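Local coordinates for halohydrin epoxidase A (Corynebacterium sp., PDB 4Z9F), which converts vicinal halohydrins into epoxides with release of hydrogen halide, as a lyase related to the short-chain dehydrogenases/reductases, at the interface of chains A and B and the interface of chains A and C. Coordinates in Å, arbitrary orientation; residue numbers count along the deposited sequence, not the author numbering. Chains: chain A/B/C, Halohydrin epoxidase A.

Contact 1: the interface of chains A and B. Residues chain A 99, 103, 146, 149; chain B 107-108, 111, 153.
A:Phe103 inserts its ring among B:Ile108, B:Ile111 and B:Ala153, in the helix-to-helix packing of two neighbouring subunits. Helices 96-123 and 147-165 of each chain meet here. The whole interface is two-fold symmetric, so every contact has a twin with the chains exchanged.

The aromatic contacts come first. One ring face of A:Phe103 receives CD1 of B:Ile108. This methyl of B:Ile108 lies 3.7 Å from CD1 of A:Phe103 and sits toward the rim, not over the ring centre. A bend at chi2 of -62° swings that methyl over the face, while the two side chains run past each other in opposite directions. B:Ile111 points back toward A:Phe103, its CD1 at the CE1/CZ end of the rim, on the same side of the ring as B:Ile108. CD1 of B:Ile111 is 3.5 Å from CE1 of A:Phe103. The chain of B:Ile111 is extended (chi2 176°), which carries CD1 forward to the ring. At the ring edge, in plane, CB of B:Ala153 lies 3.9 Å from CE2 of A:Phe103. The in-plane edge also meets the backbone O of A:Ile99, one helical turn earlier. CB of B:Ser107 makes a more distant contact with CE2. The ring is thus bounded on a face and along its edge, which should restrict its tilt.

The aliphatic contacts centre on the other branch of B:Ile111. CG2 of B:Ile111 meets CD1 of A:Ile99 at 4.0 Å, and these two side chains slide past each other. CD2 of A:Leu146 reaches both CG2 and CD1 of B:Ile111, at an oblique angle. A:Leu146 lies just before helix 147-165.

The third group joins the two copies of helix 147-165. A:Pro149 lies against the backbone of B:Ala153, with the two CA atoms 4.0 Å apart. The small side chain of B:Ala153 probably allows this close approach. CB of A:Pro149 is 3.2 Å from the carbonyl O of B:Ala153. In return, the methyl CB of B:Ala153 lies 3.3 Å from the carbonyl O of A:Pro149.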
ATOM      1  N   ILE A  99     -27.229  -1.944   3.148  1.00 15.80           N
ATOM      2  CA  ILE A  99     -25.966  -1.287   3.485  1.00 15.02           C
ATOM      3  C   ILE A  99     -25.596  -1.585   4.927  1.00 15.89           C
ATOM      4  O   ILE A  99     -24.448  -1.914   5.249  1.00 14.72           O
ATOM      5  CB  ILE A  99     -26.064   0.234   3.267  1.00 15.63           C
ATOM      6  CG1 ILE A  99     -26.120   0.576   1.784  1.00 14.63           C
ATOM      7  CG2 ILE A  99     -24.868   0.929   3.900  1.00 19.30           C
ATOM      8  CD1 ILE A  99     -26.683   1.968   1.535  1.00 17.59           C
ATOM      9  N   PHE A 103     -22.177  -3.930   6.708  1.00 15.95           N
ATOM     10  CA  PHE A 103     -21.267  -3.513   7.763  1.00 14.95           C
ATOM     11  C   PHE A 103     -21.486  -4.326   9.028  1.00 17.79           C
ATOM     12  O   PHE A 103     -20.529  -4.621   9.755  1.00 16.43           O
ATOM     13  CB  PHE A 103     -21.434  -2.013   8.030  1.00 13.59           C
ATOM     14  CG  PHE A 103     -20.650  -1.154   7.092  1.00 17.49           C
ATOM     15  CD1 PHE A 103     -21.168  -0.785   5.856  1.00 16.69           C
ATOM     16  CD2 PHE A 103     -19.377  -0.729   7.435  1.00 18.17           C
ATOM     17  CE1 PHE A 103     -20.423   0.002   4.973  1.00 20.57           C
ATOM     18  CE2 PHE A 103     -18.634   0.064   6.572  1.00 19.89           C
ATOM     19  CZ  PHE A 103     -19.150   0.427   5.341  1.00 21.14           C
ATOM     20  N   LEU A 146     -19.634  -1.834  -1.646  1.00 16.54           N
ATOM     21  CA  LEU A 146     -20.054  -1.804  -0.246  1.00 13.45           C
ATOM     22  C   LEU A 146     -19.324  -2.845   0.583  1.00 16.59           C
ATOM     23  O   LEU A 146     -18.802  -2.552   1.666  1.00 15.00           O
ATOM     24  CB  LEU A 146     -21.564  -2.060  -0.123  1.00 15.26           C
ATOM     25  CG  LEU A 146     -22.440  -0.984  -0.760  1.00 19.08           C
ATOM     26  CD1 LEU A 146     -23.907  -1.330  -0.626  1.00 20.86           C
ATOM     27  CD2 LEU A 146     -22.155   0.354  -0.107  1.00 17.76           C
ATOM     28  N   PRO A 149     -15.566  -1.665   1.280  1.00 14.88           N
ATOM     29  CA  PRO A 149     -15.430  -0.811   2.481  1.00 15.43           C
ATOM     30  C   PRO A 149     -15.549  -1.567   3.797  1.00 17.78           C
ATOM     31  O   PRO A 149     -14.711  -1.389   4.702  1.00 13.34           O
ATOM     32  CB  PRO A 149     -16.556   0.205   2.285  1.00 13.91           C
ATOM     33  CG  PRO A 149     -16.555   0.442   0.799  1.00 14.19           C
ATOM     34  CD  PRO A 149     -16.309  -0.971   0.205  1.00 18.91           C
TER
ATOM     35  N   SER B 107     -18.604   6.489   8.151  1.00 12.89           N
ATOM     36  CA  SER B 107     -18.728   5.443   7.142  1.00 12.90           C
ATOM     37  C   SER B 107     -20.131   5.400   6.548  1.00 13.90           C
ATOM     38  O   SER B 107     -20.312   5.393   5.325  1.00 15.86           O
ATOM     39  CB  SER B 107     -18.401   4.075   7.763  1.00 13.00           C
ATOM     40  OG  SER B 107     -17.140   4.091   8.411  1.00 13.39           O
ATOM     41  N   ILE B 108     -21.144   5.342   7.404  1.00 14.22           N
ATOM     42  CA  ILE B 108     -22.499   5.202   6.886  1.00 13.05           C
ATOM     43  C   ILE B 108     -23.007   6.533   6.341  1.00 14.35           C
ATOM     44  O   ILE B 108     -23.562   6.587   5.241  1.00 14.09           O
ATOM     45  CB  ILE B 108     -23.426   4.626   7.971  1.00 15.52           C
ATOM     46  CG1 ILE B 108     -22.852   3.310   8.511  1.00 16.39           C
ATOM     47  CG2 ILE B 108     -24.838   4.418   7.418  1.00 16.92           C
ATOM     48  CD1 ILE B 108     -22.728   2.205   7.467  1.00 18.17           C
ATOM     49  N   ILE B 111     -21.699   7.213   2.888  1.00 12.08           N
ATOM     50  CA  ILE B 111     -22.307   6.328   1.897  1.00 13.26           C
ATOM     51  C   ILE B 111     -23.710   6.806   1.532  1.00 13.18           C
ATOM     52  O   ILE B 111     -24.078   6.859   0.353  1.00 14.87           O
ATOM     53  CB  ILE B 111     -22.329   4.873   2.399  1.00 12.89           C
ATOM     54  CG1 ILE B 111     -20.915   4.288   2.408  1.00 12.89           C
ATOM     55  CG2 ILE B 111     -23.268   4.024   1.538  1.00 17.16           C
ATOM     56  CD1 ILE B 111     -20.866   2.856   2.986  1.00 13.16           C
ATOM     57  N   ALA B 153     -12.837   2.308   5.797  1.00 12.34           N
ATOM     58  CA  ALA B 153     -13.986   1.949   4.964  1.00 11.90           C
ATOM     59  C   ALA B 153     -14.286   3.019   3.921  1.00 13.86           C
ATOM     60  O   ALA B 153     -14.547   2.698   2.756  1.00 13.75           O
ATOM     61  CB  ALA B 153     -15.227   1.703   5.829  1.00 15.91           C
TER

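Contact 2: the interface of chains A and C. Residues chain A 162-163, 166-167; chain C 205-207, 241.
The ring of C:Pro206 packs against A:Lys163 and A:Ser166 and forms the apolar centre of this patch of the two-fold A-C interface. CG of C:Pro206 lies 3.7 Å from CA of A:Lys163. Its CB reaches CB of A:Ser166 and also lies near the carbonyl O atoms of A:Ala162 and A:Lys163. C:Leu207 adds its CA, 4.0 Å from CB of A:Ser166. The hydroxyl of A:Ser166 turns back to its own chain. OG of A:Ser166 donates to the carbonyl O of A:Ala162 at 2.6 Å, which holds the hydroxyl on its own chain, while CB faces the proline.

Farther out, A:Lys163 runs alongside C:Pro206, pointing the same way. After a bend at chi2 (-53°) the chain is extended. NZ of A:Lys163 donates to the carbonyl O of C:Gly241 at 2.6 Å, tilted from the carbonyl plane.

On the other rim, A:Arg167 bends at chi2 and chi3 and grips two successive backbone carbonyls. NE of A:Arg167 donates to O of C:Pro206 at 2.9 Å, with the acceptor near the guanidinium plane. NH2 of A:Arg167 donates to O of C:Val205 at 2.7 Å. Both donors stand above the carbonyl planes, off the lone-pair directions.

In the fold, chain A contributes the end of helix 147-165 and the 3-10 turn 166-168. Chain C contributes the loop after helix 195-204 and the loop after strand 235-238.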
ATOM      1  N   ALA A 162      -3.481  -4.579  16.526  1.00 14.91           N
ATOM      2  CA  ALA A 162      -2.261  -5.328  16.810  1.00 16.25           C
ATOM      3  C   ALA A 162      -1.193  -4.460  17.469  1.00 15.69           C
ATOM      4  O   ALA A 162      -0.335  -4.989  18.186  1.00 15.81           O
ATOM      5  CB  ALA A 162      -1.706  -5.958  15.529  1.00 15.71           C
ATOM      6  N   LYS A 163      -1.226  -3.135  17.246  1.00 14.29           N
ATOM      7  CA  LYS A 163      -0.235  -2.255  17.850  1.00 15.68           C
ATOM      8  C   LYS A 163      -0.284  -2.311  19.369  1.00 15.04           C
ATOM      9  O   LYS A 163       0.734  -2.069  20.026  1.00 16.73           O
ATOM     10  CB  LYS A 163      -0.437  -0.797  17.393  1.00 12.92           C
ATOM     11  CG  LYS A 163      -0.461  -0.577  15.861  1.00 15.86           C
ATOM     12  CD  LYS A 163       0.766  -1.174  15.162  1.00 19.82           C
ATOM     13  CE  LYS A 163       0.768  -0.806  13.672  1.00 17.48           C
ATOM     14  NZ  LYS A 163       1.683  -1.708  12.880  1.00 19.90           N
ATOM     15  N   SER A 166      -0.477  -6.957  20.674  1.00 16.48           N
ATOM     16  CA  SER A 166       0.667  -7.855  20.512  1.00 17.07           C
ATOM     17  C   SER A 166       1.520  -7.937  21.769  1.00 18.09           C
ATOM     18  O   SER A 166       2.166  -8.967  22.013  1.00 17.61           O
ATOM     19  CB  SER A 166       1.539  -7.401  19.346  1.00 15.12           C
ATOM     20  OG  SER A 166       0.797  -7.372  18.145  1.00 15.48           O
ATOM     21  N   ARG A 167       1.567  -6.855  22.551  1.00 19.59           N
ATOM     22  CA  ARG A 167       2.358  -6.844  23.781  1.00 17.86           C
ATOM     23  C   ARG A 167       1.793  -7.819  24.813  1.00 23.16           C
ATOM     24  O   ARG A 167       2.542  -8.339  25.653  1.00 24.34           O
ATOM     25  CB  ARG A 167       2.407  -5.413  24.333  1.00 21.97           C
ATOM     26  CG  ARG A 167       3.471  -5.150  25.404  1.00 23.41           C
ATOM     27  CD  ARG A 167       4.917  -5.363  24.917  1.00 28.48           C
ATOM     28  NE  ARG A 167       5.295  -4.503  23.797  1.00 25.21           N
ATOM     29  CZ  ARG A 167       5.806  -3.282  23.921  1.00 25.56           C
ATOM     30  NH1 ARG A 167       6.005  -2.749  25.127  1.00 32.00           N
ATOM     31  NH2 ARG A 167       6.123  -2.590  22.835  1.00 22.49           N
TER
ATOM     32  N   VAL C 205       8.113  -1.575  18.829  1.00 16.23           N
ATOM     33  CA  VAL C 205       7.754  -2.932  18.425  1.00 17.71           C
ATOM     34  C   VAL C 205       6.578  -3.404  19.274  1.00 17.48           C
ATOM     35  O   VAL C 205       6.766  -3.766  20.449  1.00 17.20           O
ATOM     36  CB  VAL C 205       8.941  -3.888  18.563  1.00 20.21           C
ATOM     37  CG1 VAL C 205       8.518  -5.303  18.129  1.00 16.93           C
ATOM     38  CG2 VAL C 205      10.101  -3.386  17.753  1.00 19.47           C
ATOM     39  N   PRO C 206       5.365  -3.478  18.721  1.00 17.20           N
ATOM     40  CA  PRO C 206       4.238  -4.016  19.499  1.00 14.34           C
ATOM     41  C   PRO C 206       4.535  -5.352  20.175  1.00 17.74           C
ATOM     42  O   PRO C 206       4.160  -5.551  21.330  1.00 18.61           O
ATOM     43  CB  PRO C 206       3.137  -4.134  18.437  1.00 15.82           C
ATOM     44  CG  PRO C 206       3.419  -2.972  17.520  1.00 17.24           C
ATOM     45  CD  PRO C 206       4.927  -2.973  17.401  1.00 17.53           C
ATOM     46  N   LEU C 207       5.206  -6.278  19.490  1.00 18.06           N
ATOM     47  CA  LEU C 207       5.509  -7.562  20.112  1.00 17.77           C
ATOM     48  C   LEU C 207       6.436  -7.409  21.318  1.00 17.66           C
ATOM     49  O   LEU C 207       6.475  -8.306  22.165  1.00 17.13           O
ATOM     50  CB  LEU C 207       6.133  -8.512  19.087  1.00 18.70           C
ATOM     51  CG  LEU C 207       6.180 -10.002  19.437  1.00 20.16           C
ATOM     52  CD1 LEU C 207       4.768 -10.614  19.508  1.00 16.27           C
ATOM     53  CD2 LEU C 207       7.041 -10.709  18.387  1.00 18.19           C
ATOM     54  N   GLY C 241       5.078  -6.315  14.349  1.00 19.38           N
ATOM     55  CA  GLY C 241       4.005  -5.337  14.344  1.00 16.02           C
ATOM     56  C   GLY C 241       4.442  -3.905  14.121  1.00 16.78           C
ATOM     57  O   GLY C 241       3.592  -2.997  14.159  1.00 20.71           O
TER

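The C-alpha centres of contact 1 and contact 2 lie about 28 Å apart. Helix 147-165 of chain A serves both. Its start, with A:Pro149, faces chain B in contact 1, and its end, with A:Ala162 and A:Lys163, faces chain C in contact 2. One helix therefore helps join a subunit to two different neighbours across two different two-fold interfaces. Helix 96-123 takes part in contact 1 on both sides, whereas contact 2 draws on loops of chain C. Together they fit the deposited tetramer, an arrangement familiar in the short-chain dehydrogenase/reductase family.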